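Local coordinates for protein endosialidase (Enterobacteria phage phi92, PDB 4HIZ) that cleaves polysialic acid internally, probably at both alpha-2,8 and alpha-2,9 linkages, as a trimeric endosialidase of bacteriophage phi92, at residues Q59-V64 / G418-Q423; Y185-G190 / T259-T264; I321-N326 / S333-T338; T543-M548 / V556-T561. One frame throughout, in Å; residues are numbered along the deposited sequence. Where two conformers were deposited one is given.

Interaction 1 (Q59-V64 / G418-Q423); sequences QPLTYV and GEWEGQ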
# COMPACT_ATOMS: atom_id res chain seq x y z
N GLN A 59 38.62 23.03 11.95
CA GLN A 59 37.18 23.15 11.68
C GLN A 59 36.34 22.28 12.61
O GLN A 59 35.80 21.23 12.20
CB GLN A 59 36.88 22.85 10.20
CG GLN A 59 37.54 23.88 9.27
CD GLN A 59 37.03 23.80 7.85
OE1 GLN A 59 35.82 23.90 7.62
NE2 GLN A 59 37.96 23.67 6.88
N PRO A 60 36.22 22.69 13.88
CA PRO A 60 35.45 21.89 14.83
C PRO A 60 33.94 21.90 14.50
O PRO A 60 33.38 22.92 14.04
CB PRO A 60 35.69 22.60 16.17
CG PRO A 60 36.00 24.04 15.79
CD PRO A 60 36.67 23.98 14.45
N LEU A 61 33.33 20.74 14.69
CA LEU A 61 31.90 20.56 14.54
C LEU A 61 31.49 19.72 15.73
O LEU A 61 32.33 19.01 16.32
CB LEU A 61 31.59 19.82 13.23
CG LEU A 61 32.05 20.57 11.96
CD1 LEU A 61 31.99 19.68 10.74
CD2 LEU A 61 31.13 21.82 11.78
N THR A 62 30.21 19.78 16.11
CA THR A 62 29.75 19.03 17.29
C THR A 62 28.84 17.91 16.89
O THR A 62 27.97 18.09 16.04
CB THR A 62 29.03 20.00 18.27
OG1 THR A 62 29.99 21.00 18.65
CG2 THR A 62 28.50 19.25 19.52
N TYR A 63 29.05 16.73 17.46
CA TYR A 63 28.30 15.55 17.06
C TYR A 63 27.45 15.12 18.24
O TYR A 63 27.98 14.99 19.36
CB TYR A 63 29.29 14.43 16.70
CG TYR A 63 30.10 14.78 15.46
CD1 TYR A 63 31.20 15.67 15.54
CD2 TYR A 63 29.74 14.29 14.20
CE1 TYR A 63 31.91 16.03 14.40
CE2 TYR A 63 30.46 14.63 13.04
CZ TYR A 63 31.56 15.49 13.16
OH TYR A 63 32.29 15.83 12.03
N VAL A 64 26.15 14.92 18.03
CA VAL A 64 25.28 14.65 19.20
C VAL A 64 24.87 13.20 19.33
O VAL A 64 24.71 12.49 18.33
CB VAL A 64 24.01 15.54 19.19
CG1 VAL A 64 24.42 17.02 18.99
CG2 VAL A 64 23.06 15.10 18.09
N GLY A 418 31.60 14.53 3.91
CA GLY A 418 32.89 15.18 3.96
C GLY A 418 33.00 16.44 3.09
O GLY A 418 34.09 17.00 2.98
N GLU A 419 31.90 16.86 2.46
CA GLU A 419 31.95 18.09 1.65
C GLU A 419 31.69 19.35 2.46
O GLU A 419 31.91 20.47 1.97
CB GLU A 419 30.96 18.03 0.48
CG GLU A 419 31.23 16.91 -0.48
CD GLU A 419 30.27 16.89 -1.66
OE1 GLU A 419 29.40 17.79 -1.78
OE2 GLU A 419 30.39 15.97 -2.49
N TRP A 420 31.24 19.19 3.70
CA TRP A 420 30.78 20.39 4.45
C TRP A 420 31.91 21.40 4.70
O TRP A 420 31.76 22.63 4.50
CB TRP A 420 30.20 19.98 5.81
CG TRP A 420 29.63 21.14 6.58
CD1 TRP A 420 30.27 21.87 7.54
CD2 TRP A 420 28.27 21.65 6.53
NE1 TRP A 420 29.42 22.84 8.05
CE2 TRP A 420 28.19 22.70 7.46
CE3 TRP A 420 27.15 21.34 5.76
CZ2 TRP A 420 27.01 23.46 7.64
CZ3 TRP A 420 25.98 22.06 5.95
CH2 TRP A 420 25.92 23.12 6.88
N GLU A 421 33.04 20.89 5.17
CA GLU A 421 34.13 21.77 5.59
C GLU A 421 34.72 22.57 4.43
O GLU A 421 34.81 22.09 3.29
CB GLU A 421 35.25 20.95 6.25
CG GLU A 421 34.85 20.29 7.61
CD GLU A 421 34.26 18.89 7.52
OE1 GLU A 421 33.75 18.49 6.43
OE2 GLU A 421 34.34 18.19 8.56
N GLY A 422 35.12 23.78 4.75
CA GLY A 422 35.70 24.67 3.74
C GLY A 422 36.92 24.04 3.11
O GLY A 422 37.73 23.42 3.80
N GLN A 423 37.01 24.22 1.79
CA GLN A 423 38.09 23.75 0.93
C GLN A 423 38.01 22.27 0.56
O GLN A 423 38.70 21.83 -0.35
CB GLN A 423 39.50 24.11 1.46
CG GLN A 423 39.76 25.63 1.64
CD GLN A 423 39.91 26.39 0.32
OE1 GLN A 423 39.99 25.79 -0.74
NE2 GLN A 423 39.94 27.73 0.40
O HOH W 1 35.73 18.97 10.69
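Gln59 opens the contact by reaching with its side-chain amide to the backbone of Gly422. Its CG lies beside the backbone N, anti to the carbonyl carbon (chi1 -64°), and the chain runs extended beyond it. The amide then makes two bonds to one residue. Gln59 OE1 accepts from Gly422 N at 3.0 Å, in the carbonyl plane and on a lone pair. Gln59 NE2 donates to Gly422 O at 3.1 Å, with the acceptor in the plane of the amide. This paired use of both amide atoms fixes the rotation of the group. Gln59 OE1 also rests on Glu421 CB. The backbone joins in as well: one water donates to Gln59 O and to Glu421 OE2, at 2.7 Å from each.

Leu61, in the strand that runs to Val64, meets both Glu421 and Trp420. Leu61 CD1 comes within 3.5 Å of Glu421 OE2 and packs 4.2 Å from Trp420 CD1. Leu61 CD2 approaches Trp420 NE1 obliquely. The indole also meets the ring of Phe437 and, edge-to-face, that of Trp455.

The carboxylate of Glu421 is the charged centre here. Its chain bends at chi2, and OE1 forms salt bridges with Arg435 and Arg55, while OE2 takes the water. Arg435 also bonds Tyr63 OH. The contact thus ties the N-terminal extension to a loop of the catalytic beta-propeller region. The two arginines probably stabilise the ionised form of this buried glutamate.

Interaction 2 (Y185-G190 / T259-T264); sequences YRRPTG and TWHFGT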
# COMPACT_ATOMS: atom_id res chain seq x y z
N TYR A 185 -12.29 26.90 6.59
CA TYR A 185 -13.65 26.79 7.12
C TYR A 185 -13.86 27.94 8.11
O TYR A 185 -12.93 28.31 8.86
CB TYR A 185 -13.76 25.44 7.89
CG TYR A 185 -14.95 25.37 8.78
CD1 TYR A 185 -16.23 25.26 8.24
CD2 TYR A 185 -14.82 25.41 10.17
CE1 TYR A 185 -17.36 25.19 9.07
CE2 TYR A 185 -15.95 25.37 11.01
CZ TYR A 185 -17.20 25.25 10.46
OH TYR A 185 -18.31 25.19 11.29
N ARG A 186 -15.06 28.52 8.14
CA ARG A 186 -15.40 29.53 9.14
C ARG A 186 -16.79 29.22 9.66
O ARG A 186 -17.64 28.68 8.90
CB ARG A 186 -15.48 30.93 8.49
CG ARG A 186 -14.23 31.36 7.79
CD ARG A 186 -13.18 31.87 8.77
NE ARG A 186 -12.09 32.54 8.02
CZ ARG A 186 -12.06 33.83 7.66
NH1 ARG A 186 -13.04 34.68 8.00
NH2 ARG A 186 -11.02 34.31 6.96
N ARG A 187 -17.05 29.58 10.92
CA ARG A 187 -18.38 29.49 11.50
C ARG A 187 -18.82 30.87 12.01
O ARG A 187 -18.69 31.16 13.19
CB ARG A 187 -18.34 28.49 12.64
CG ARG A 187 -19.72 28.12 13.18
CD ARG A 187 -19.58 27.15 14.27
NE ARG A 187 -20.85 26.96 14.97
CZ ARG A 187 -21.10 27.38 16.21
NH1 ARG A 187 -22.27 27.15 16.75
NH2 ARG A 187 -20.17 28.01 16.92
N PRO A 188 -19.31 31.73 11.10
CA PRO A 188 -19.60 33.12 11.47
C PRO A 188 -20.98 33.25 12.05
O PRO A 188 -21.78 32.32 11.98
CB PRO A 188 -19.51 33.88 10.12
CG PRO A 188 -19.04 32.83 9.09
CD PRO A 188 -19.46 31.52 9.66
N THR A 189 -21.27 34.42 12.63
CA THR A 189 -22.62 34.76 13.02
C THR A 189 -23.05 36.04 12.31
O THR A 189 -22.33 37.03 12.33
CB THR A 189 -22.71 34.94 14.55
OG1 THR A 189 -22.30 33.73 15.23
CG2 THR A 189 -24.13 35.35 14.98
N GLY A 190 -24.21 36.00 11.65
CA GLY A 190 -24.71 37.17 10.93
C GLY A 190 -23.86 37.51 9.72
O GLY A 190 -23.07 36.70 9.20
N THR A 259 -25.94 31.67 13.40
CA THR A 259 -24.60 31.11 13.25
C THR A 259 -24.62 30.13 12.08
O THR A 259 -25.51 29.31 11.99
CB THR A 259 -24.12 30.45 14.57
OG1 THR A 259 -24.16 31.44 15.62
CG2 THR A 259 -22.69 29.97 14.44
N TRP A 260 -23.69 30.29 11.15
CA TRP A 260 -23.73 29.51 9.91
C TRP A 260 -22.34 28.95 9.57
O TRP A 260 -21.42 29.07 10.37
CB TRP A 260 -24.30 30.38 8.76
CG TRP A 260 -23.66 31.76 8.59
CD1 TRP A 260 -23.90 32.89 9.35
CD2 TRP A 260 -22.74 32.18 7.55
NE1 TRP A 260 -23.18 33.97 8.87
CE2 TRP A 260 -22.45 33.55 7.77
CE3 TRP A 260 -22.12 31.51 6.47
CZ2 TRP A 260 -21.60 34.27 6.96
CZ3 TRP A 260 -21.26 32.23 5.67
CH2 TRP A 260 -20.99 33.60 5.92
N HIS A 261 -22.22 28.35 8.39
CA HIS A 261 -20.99 27.64 8.04
C HIS A 261 -20.53 28.07 6.66
O HIS A 261 -21.34 28.16 5.73
CB HIS A 261 -21.24 26.13 7.99
CG HIS A 261 -21.71 25.56 9.28
ND1 HIS A 261 -20.87 25.39 10.37
CD2 HIS A 261 -22.95 25.17 9.69
CE1 HIS A 261 -21.57 24.90 11.38
NE2 HIS A 261 -22.83 24.74 11.00
N PHE A 262 -19.23 28.30 6.53
CA PHE A 262 -18.64 28.69 5.25
C PHE A 262 -17.39 27.88 4.98
O PHE A 262 -16.58 27.66 5.88
CB PHE A 262 -18.25 30.18 5.34
CG PHE A 262 -17.59 30.71 4.08
CD1 PHE A 262 -18.36 31.12 2.99
CD2 PHE A 262 -16.21 30.75 3.98
CE1 PHE A 262 -17.75 31.60 1.83
CE2 PHE A 262 -15.58 31.21 2.80
CZ PHE A 262 -16.36 31.64 1.74
N GLY A 263 -17.22 27.45 3.72
CA GLY A 263 -15.95 26.84 3.33
C GLY A 263 -15.54 27.34 1.95
O GLY A 263 -16.40 27.57 1.08
N THR A 264 -14.24 27.53 1.75
CA THR A 264 -13.79 27.73 0.40
C THR A 264 -13.77 26.37 -0.31
O THR A 264 -13.83 25.30 0.34
CB THR A 264 -12.38 28.30 0.35
OG1 THR A 264 -11.51 27.41 1.04
CG2 THR A 264 -12.35 29.68 1.04
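Arg186 and Phe262 form the hydrogen-bonded pair of an antiparallel beta ladder at the edge of a sheet in the catalytic beta-propeller region. Arg186 N donates to Phe262 O, and Phe262 N returns a bond to Arg186 O, both 2.9 Å. Beyond this pair the 185-190 segment leaves regular strand geometry, but the bonding goes on. Trp260 N gives to Pro188 O at 2.9 Å, nearly along the C=O axis. Thr189 OG1 and Thr259 OG1 share a bond of 3.0 Å.

The side chains complete the set. Tyr185 OH and His261 ND1 share a hydrogen bond of 2.7 Å, at the edge of the imidazole and in its plane. The two rings lie rim to rim. The Arg186 guanidinium turns away to the carbonyls of Lys206 and, weakly, Lys207. Across the trimer, Tyr185 meets His466 of the third subunit, and His261 packs on Ile499 of that chain, a glycan-pocket residue.

Trp260 CG takes the crowded position between backbone N and carbonyl carbon (chi1 50°). Pro188 CG covers the six-membered ring, 3.7 Å from its centroid, while Trp260 NE1 donates to Gly190 O at 2.8 Å.

Interaction 3 (I321-N326 / S333-T338); sequences ILYFNN and SFTRRT. With EDO (1,2-ethanediol), chain X.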
# COMPACT_ATOMS: atom_id res chain seq x y z
N ILE A 321 15.78 40.01 -2.96
CA ILE A 321 14.36 39.70 -2.88
C ILE A 321 13.57 40.40 -3.97
O ILE A 321 13.97 41.45 -4.47
CB ILE A 321 13.78 40.07 -1.50
CG1 ILE A 321 13.74 41.61 -1.29
CG2 ILE A 321 14.59 39.35 -0.37
CD1 ILE A 321 13.10 42.00 0.05
N LEU A 322 12.45 39.81 -4.34
CA LEU A 322 11.42 40.51 -5.09
C LEU A 322 10.39 40.93 -4.06
O LEU A 322 9.75 40.07 -3.42
CB LEU A 322 10.78 39.60 -6.14
CG LEU A 322 11.80 38.90 -7.07
CD1 LEU A 322 11.04 38.05 -8.08
CD2 LEU A 322 12.72 39.91 -7.81
N TYR A 323 10.21 42.24 -3.90
CA TYR A 323 9.32 42.76 -2.88
C TYR A 323 7.99 43.21 -3.50
O TYR A 323 7.96 44.06 -4.38
CB TYR A 323 10.02 43.93 -2.14
CG TYR A 323 9.10 44.70 -1.23
CD1 TYR A 323 8.87 44.29 0.07
CD2 TYR A 323 8.46 45.84 -1.68
CE1 TYR A 323 8.00 45.00 0.89
CE2 TYR A 323 7.60 46.54 -0.89
CZ TYR A 323 7.37 46.14 0.39
OH TYR A 323 6.49 46.90 1.15
N PHE A 324 6.89 42.59 -3.06
CA PHE A 324 5.56 42.84 -3.61
C PHE A 324 4.80 43.67 -2.59
O PHE A 324 4.50 43.21 -1.49
CB PHE A 324 4.80 41.52 -3.80
CG PHE A 324 5.32 40.66 -4.90
CD1 PHE A 324 6.50 39.91 -4.75
CD2 PHE A 324 4.61 40.58 -6.10
CE1 PHE A 324 6.95 39.10 -5.77
CE2 PHE A 324 5.06 39.76 -7.14
CZ PHE A 324 6.23 38.99 -6.96
N ASN A 325 4.48 44.92 -2.94
CA ASN A 325 3.86 45.79 -1.95
C ASN A 325 2.39 45.43 -1.67
O ASN A 325 1.91 45.57 -0.52
CB ASN A 325 4.00 47.25 -2.40
CG ASN A 325 3.63 48.21 -1.29
OD1 ASN A 325 4.29 48.23 -0.24
ND2 ASN A 325 2.56 48.95 -1.49
N ASN A 326 1.70 44.95 -2.70
CA ASN A 326 0.32 44.51 -2.57
C ASN A 326 0.03 43.55 -3.68
O ASN A 326 -0.37 43.92 -4.77
CB ASN A 326 -0.64 45.70 -2.63
CG ASN A 326 -2.11 45.28 -2.44
OD1 ASN A 326 -2.50 44.10 -2.54
ND2 ASN A 326 -2.95 46.28 -2.20
N SER A 333 3.30 43.61 -9.70
CA SER A 333 4.13 44.73 -9.26
C SER A 333 5.10 44.37 -8.13
O SER A 333 4.68 44.07 -7.01
CB SER A 333 3.23 45.85 -8.78
OG SER A 333 4.02 46.99 -8.45
N PHE A 334 6.40 44.42 -8.41
CA PHE A 334 7.40 44.12 -7.40
C PHE A 334 8.65 44.90 -7.67
O PHE A 334 8.85 45.43 -8.79
CB PHE A 334 7.74 42.59 -7.37
CG PHE A 334 8.22 42.07 -8.68
CD1 PHE A 334 7.32 41.63 -9.65
CD2 PHE A 334 9.58 42.10 -9.00
CE1 PHE A 334 7.77 41.20 -10.89
CE2 PHE A 334 10.04 41.65 -10.24
CZ PHE A 334 9.14 41.20 -11.18
N THR A 335 9.49 45.01 -6.66
CA THR A 335 10.79 45.66 -6.87
C THR A 335 11.89 44.73 -6.41
O THR A 335 11.73 43.96 -5.47
CB THR A 335 10.96 46.98 -6.10
OG1 THR A 335 10.60 46.76 -4.73
CG2 THR A 335 10.12 48.09 -6.72
N ARG A 336 13.03 44.80 -7.10
CA ARG A 336 14.19 43.99 -6.74
C ARG A 336 15.01 44.75 -5.71
O ARG A 336 15.38 45.93 -5.92
CB ARG A 336 15.05 43.73 -7.97
CG ARG A 336 14.32 43.01 -9.10
CD ARG A 336 15.33 42.60 -10.19
NE ARG A 336 14.64 42.06 -11.35
CZ ARG A 336 15.14 41.13 -12.14
NH1 ARG A 336 16.36 40.65 -11.90
NH2 ARG A 336 14.44 40.70 -13.19
N ARG A 337 15.30 44.09 -4.59
CA ARG A 337 16.14 44.67 -3.55
C ARG A 337 17.29 43.73 -3.27
O ARG A 337 17.05 42.59 -2.82
CB ARG A 337 15.30 44.93 -2.29
CG ARG A 337 14.21 46.01 -2.55
CD ARG A 337 13.24 46.17 -1.41
NE ARG A 337 12.27 47.22 -1.76
CZ ARG A 337 11.39 47.74 -0.93
NH1 ARG A 337 11.34 47.32 0.32
NH2 ARG A 337 10.57 48.70 -1.35
N THR A 338 18.51 44.16 -3.54
CA THR A 338 19.64 43.21 -3.51
C THR A 338 20.56 43.41 -2.31
O THR A 338 20.61 44.51 -1.72
CB THR A 338 20.51 43.33 -4.79
OG1 THR A 338 20.98 44.67 -4.94
CG2 THR A 338 19.69 42.94 -6.03
C1 EDO X . -6.08 43.91 0.45
O1 EDO X . -7.45 44.33 0.25
C2 EDO X . -5.14 44.58 -0.54
O2 EDO X . -5.69 45.84 -0.95
O HOH W 2 7.16 46.90 -4.56
O HOH W 3 4.96 46.49 -5.23
O HOH W 4 2.48 44.20 -5.44
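Tyr323 and Arg337 stack on one side of this antiparallel hairpin. The guanidinium lies flat on the phenol ring, centres 4.0 Å apart and planes at 10°, a cation-pi contact. Arg337 NH1 sits over the ring centre. The arginine chain is extended from CG to NE, which carries its head across to the ring.

On the other side, Phe334 CB stands over the centre of the Phe324 ring, 3.7 Å from its centroid, almost on the normal. The two rings themselves meet obliquely. Leu322 lies alongside Phe334, with Leu322 CB 4.0 Å from Phe334 CD2, and Leu322 CD2 also touches Arg336 CG.

The backbone ladder sets these pairs. Ile321 N and O bond Arg337 O and N, and Tyr323 N and O bond Thr335 O and N. Near the loop end of the hairpin, one water joins Asn325 N to Ser333 O, and another joins Asn326 N to the same carbonyl oxygen. Asn326 ND2 donates to a bound ethanediol, probably from the crystallisation liquor.

Farther out, Tyr323 OH is anchored on a lone pair of Asn325 OD1, at 2.9 Å. Arg337 NH1 donates to Leu381 O, and its NE makes a long, weak ion pair with Glu383. Arg336 NH2 bonds Leu287 O. The phenol and the guanidinium are therefore each held at their polar ends. The ring's pi face, with the carbonyl of Leu381, probably makes this position on the outermost strand of a four-stranded propeller-type sheet favourable for the charged guanidinium.

Interaction 4 (T543-M548 / V556-T561); sequences TLPVSM and VSAPVT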
# COMPACT_ATOMS: atom_id res chain seq x y z
N THR A 543 -4.00 5.18 -0.57
CA THR A 543 -3.71 5.22 -2.01
C THR A 543 -4.68 4.42 -2.83
O THR A 543 -5.17 4.91 -3.87
CB THR A 543 -2.26 4.78 -2.36
OG1 THR A 543 -2.02 3.49 -1.78
CG2 THR A 543 -1.27 5.80 -1.82
N LEU A 544 -4.93 3.17 -2.42
CA LEU A 544 -5.91 2.37 -3.13
C LEU A 544 -6.73 1.69 -2.03
O LEU A 544 -6.34 0.62 -1.54
CB LEU A 544 -5.21 1.35 -4.05
CG LEU A 544 -4.42 2.00 -5.21
CD1 LEU A 544 -3.54 0.97 -5.84
CD2 LEU A 544 -5.37 2.62 -6.25
N PRO A 545 -7.82 2.33 -1.61
CA PRO A 545 -8.50 1.84 -0.38
C PRO A 545 -9.19 0.52 -0.59
O PRO A 545 -10.12 0.41 -1.38
CB PRO A 545 -9.55 2.93 -0.04
CG PRO A 545 -9.23 4.08 -0.94
CD PRO A 545 -8.37 3.61 -2.10
N VAL A 546 -8.70 -0.50 0.12
CA VAL A 546 -9.21 -1.86 -0.08
C VAL A 546 -9.87 -2.40 1.16
O VAL A 546 -9.34 -2.24 2.27
CB VAL A 546 -8.06 -2.79 -0.48
CG1 VAL A 546 -8.45 -4.28 -0.33
CG2 VAL A 546 -7.60 -2.49 -1.93
N SER A 547 -11.05 -3.02 0.97
CA SER A 547 -11.73 -3.73 2.04
C SER A 547 -12.00 -5.13 1.51
O SER A 547 -12.29 -5.30 0.33
CB SER A 547 -13.08 -3.07 2.32
OG SER A 547 -12.83 -1.73 2.71
N MET A 548 -11.94 -6.11 2.40
CA MET A 548 -12.35 -7.47 2.01
C MET A 548 -13.88 -7.55 2.05
O MET A 548 -14.48 -7.27 3.08
CB MET A 548 -11.74 -8.49 2.96
CG MET A 548 -12.10 -9.93 2.58
SD MET A 548 -11.32 -10.42 1.01
CE MET A 548 -9.60 -10.65 1.47
N VAL A 556 -11.84 -2.18 -4.16
CA VAL A 556 -11.15 -0.89 -4.15
C VAL A 556 -12.19 0.20 -4.21
O VAL A 556 -13.05 0.21 -5.11
CB VAL A 556 -10.20 -0.78 -5.37
CG1 VAL A 556 -9.52 0.62 -5.37
CG2 VAL A 556 -9.15 -1.89 -5.29
N SER A 557 -12.10 1.13 -3.26
CA SER A 557 -13.17 2.12 -3.04
C SER A 557 -12.82 3.55 -3.49
O SER A 557 -13.13 4.53 -2.80
CB SER A 557 -13.60 2.11 -1.57
OG SER A 557 -14.19 0.84 -1.24
N ALA A 558 -12.17 3.67 -4.66
CA ALA A 558 -11.91 5.00 -5.24
C ALA A 558 -11.80 4.81 -6.73
O ALA A 558 -11.37 3.76 -7.19
CB ALA A 558 -10.59 5.60 -4.70
N PRO A 559 -12.15 5.84 -7.51
CA PRO A 559 -11.80 5.81 -8.94
C PRO A 559 -10.30 5.80 -9.09
O PRO A 559 -9.58 6.42 -8.28
CB PRO A 559 -12.34 7.17 -9.47
CG PRO A 559 -13.07 7.78 -8.34
CD PRO A 559 -12.75 7.12 -7.07
N VAL A 560 -9.80 5.06 -10.08
CA VAL A 560 -8.35 5.00 -10.27
C VAL A 560 -8.04 5.14 -11.74
O VAL A 560 -8.76 4.59 -12.60
CB VAL A 560 -7.82 3.60 -9.80
CG1 VAL A 560 -6.32 3.50 -9.98
CG2 VAL A 560 -8.22 3.31 -8.34
N THR A 561 -6.97 5.88 -12.05
CA THR A 561 -6.50 6.01 -13.42
C THR A 561 -5.10 5.44 -13.50
O THR A 561 -4.18 5.90 -12.80
CB THR A 561 -6.53 7.50 -13.85
OG1 THR A 561 -7.92 7.93 -13.95
CG2 THR A 561 -5.84 7.73 -15.21
O HOH W 5 -12.42 -0.18 0.41
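Val546 and Val556 face each other as a non-hydrogen-bonded antiparallel pair. Each valine has CG1 anti to the backbone N and CG2 beside it (chi1 164° and 178°). Those CG2 methyls are the ones that meet, Val546 CG2 to Val556 CG2 at 3.7 Å.

Leu544 reaches Val560. Leu544 CD2 lies 3.6 Å from Val560 CG2 and also touches CG1 of that valine. The two side chains cross at about a right angle. Between these pairs, Pro545 CD rests 4.0 Å from Ala558 CB.

The backbone contributes one direct bond, Ser557 N to Pro545 O at 2.8 Å. Val556 CA also approaches Pro545 O, at 3.2 Å. Ser557 OG and Ser547 OG each lie beside their own backbone N, and from there both reach one shared water. It sits 2.6 Å from Ser557 OG and 2.8 Å from Ser547 OG. It also donates a weak bond to Pro545 O. This water thus links both hydroxyls to the carbonyl.

All seven touching residues are buried, and other chains help to cover them. Leu544 packs on Leu544 of both the second and the third subunit, so the leucines gather where the three chains meet. Val560 and Thr561 form parallel beta ladders with both neighbouring chains. Such chain-to-chain strand pairing is characteristic of the intertwined trimeric stalk of phage tailspikes and fibres, consistent with the phage-fibre family to which this region is assigned.

How the interactions relate
The four contacts are spread through an elongated subunit and none touches another. Interactions 2 and 3 both lie in the beta-propeller region, with nearest atoms about 16 Å apart, and both are nested along the chain inside the loop closed by interaction 1. Interaction 4 follows in the fibre-like region, its centre about 46 Å from that of interaction 3, across the chain's centre. Interaction 2 lies near bound sugar: the side chain of His261 is about 7 Å from a sialic acid, and neighbouring Phe218, Ser219 and Asn220 line a glycan pocket. Interactions 1 and 4 both touch the second subunit, and 2 and 4 the third, whereas no other chain touches interaction 3.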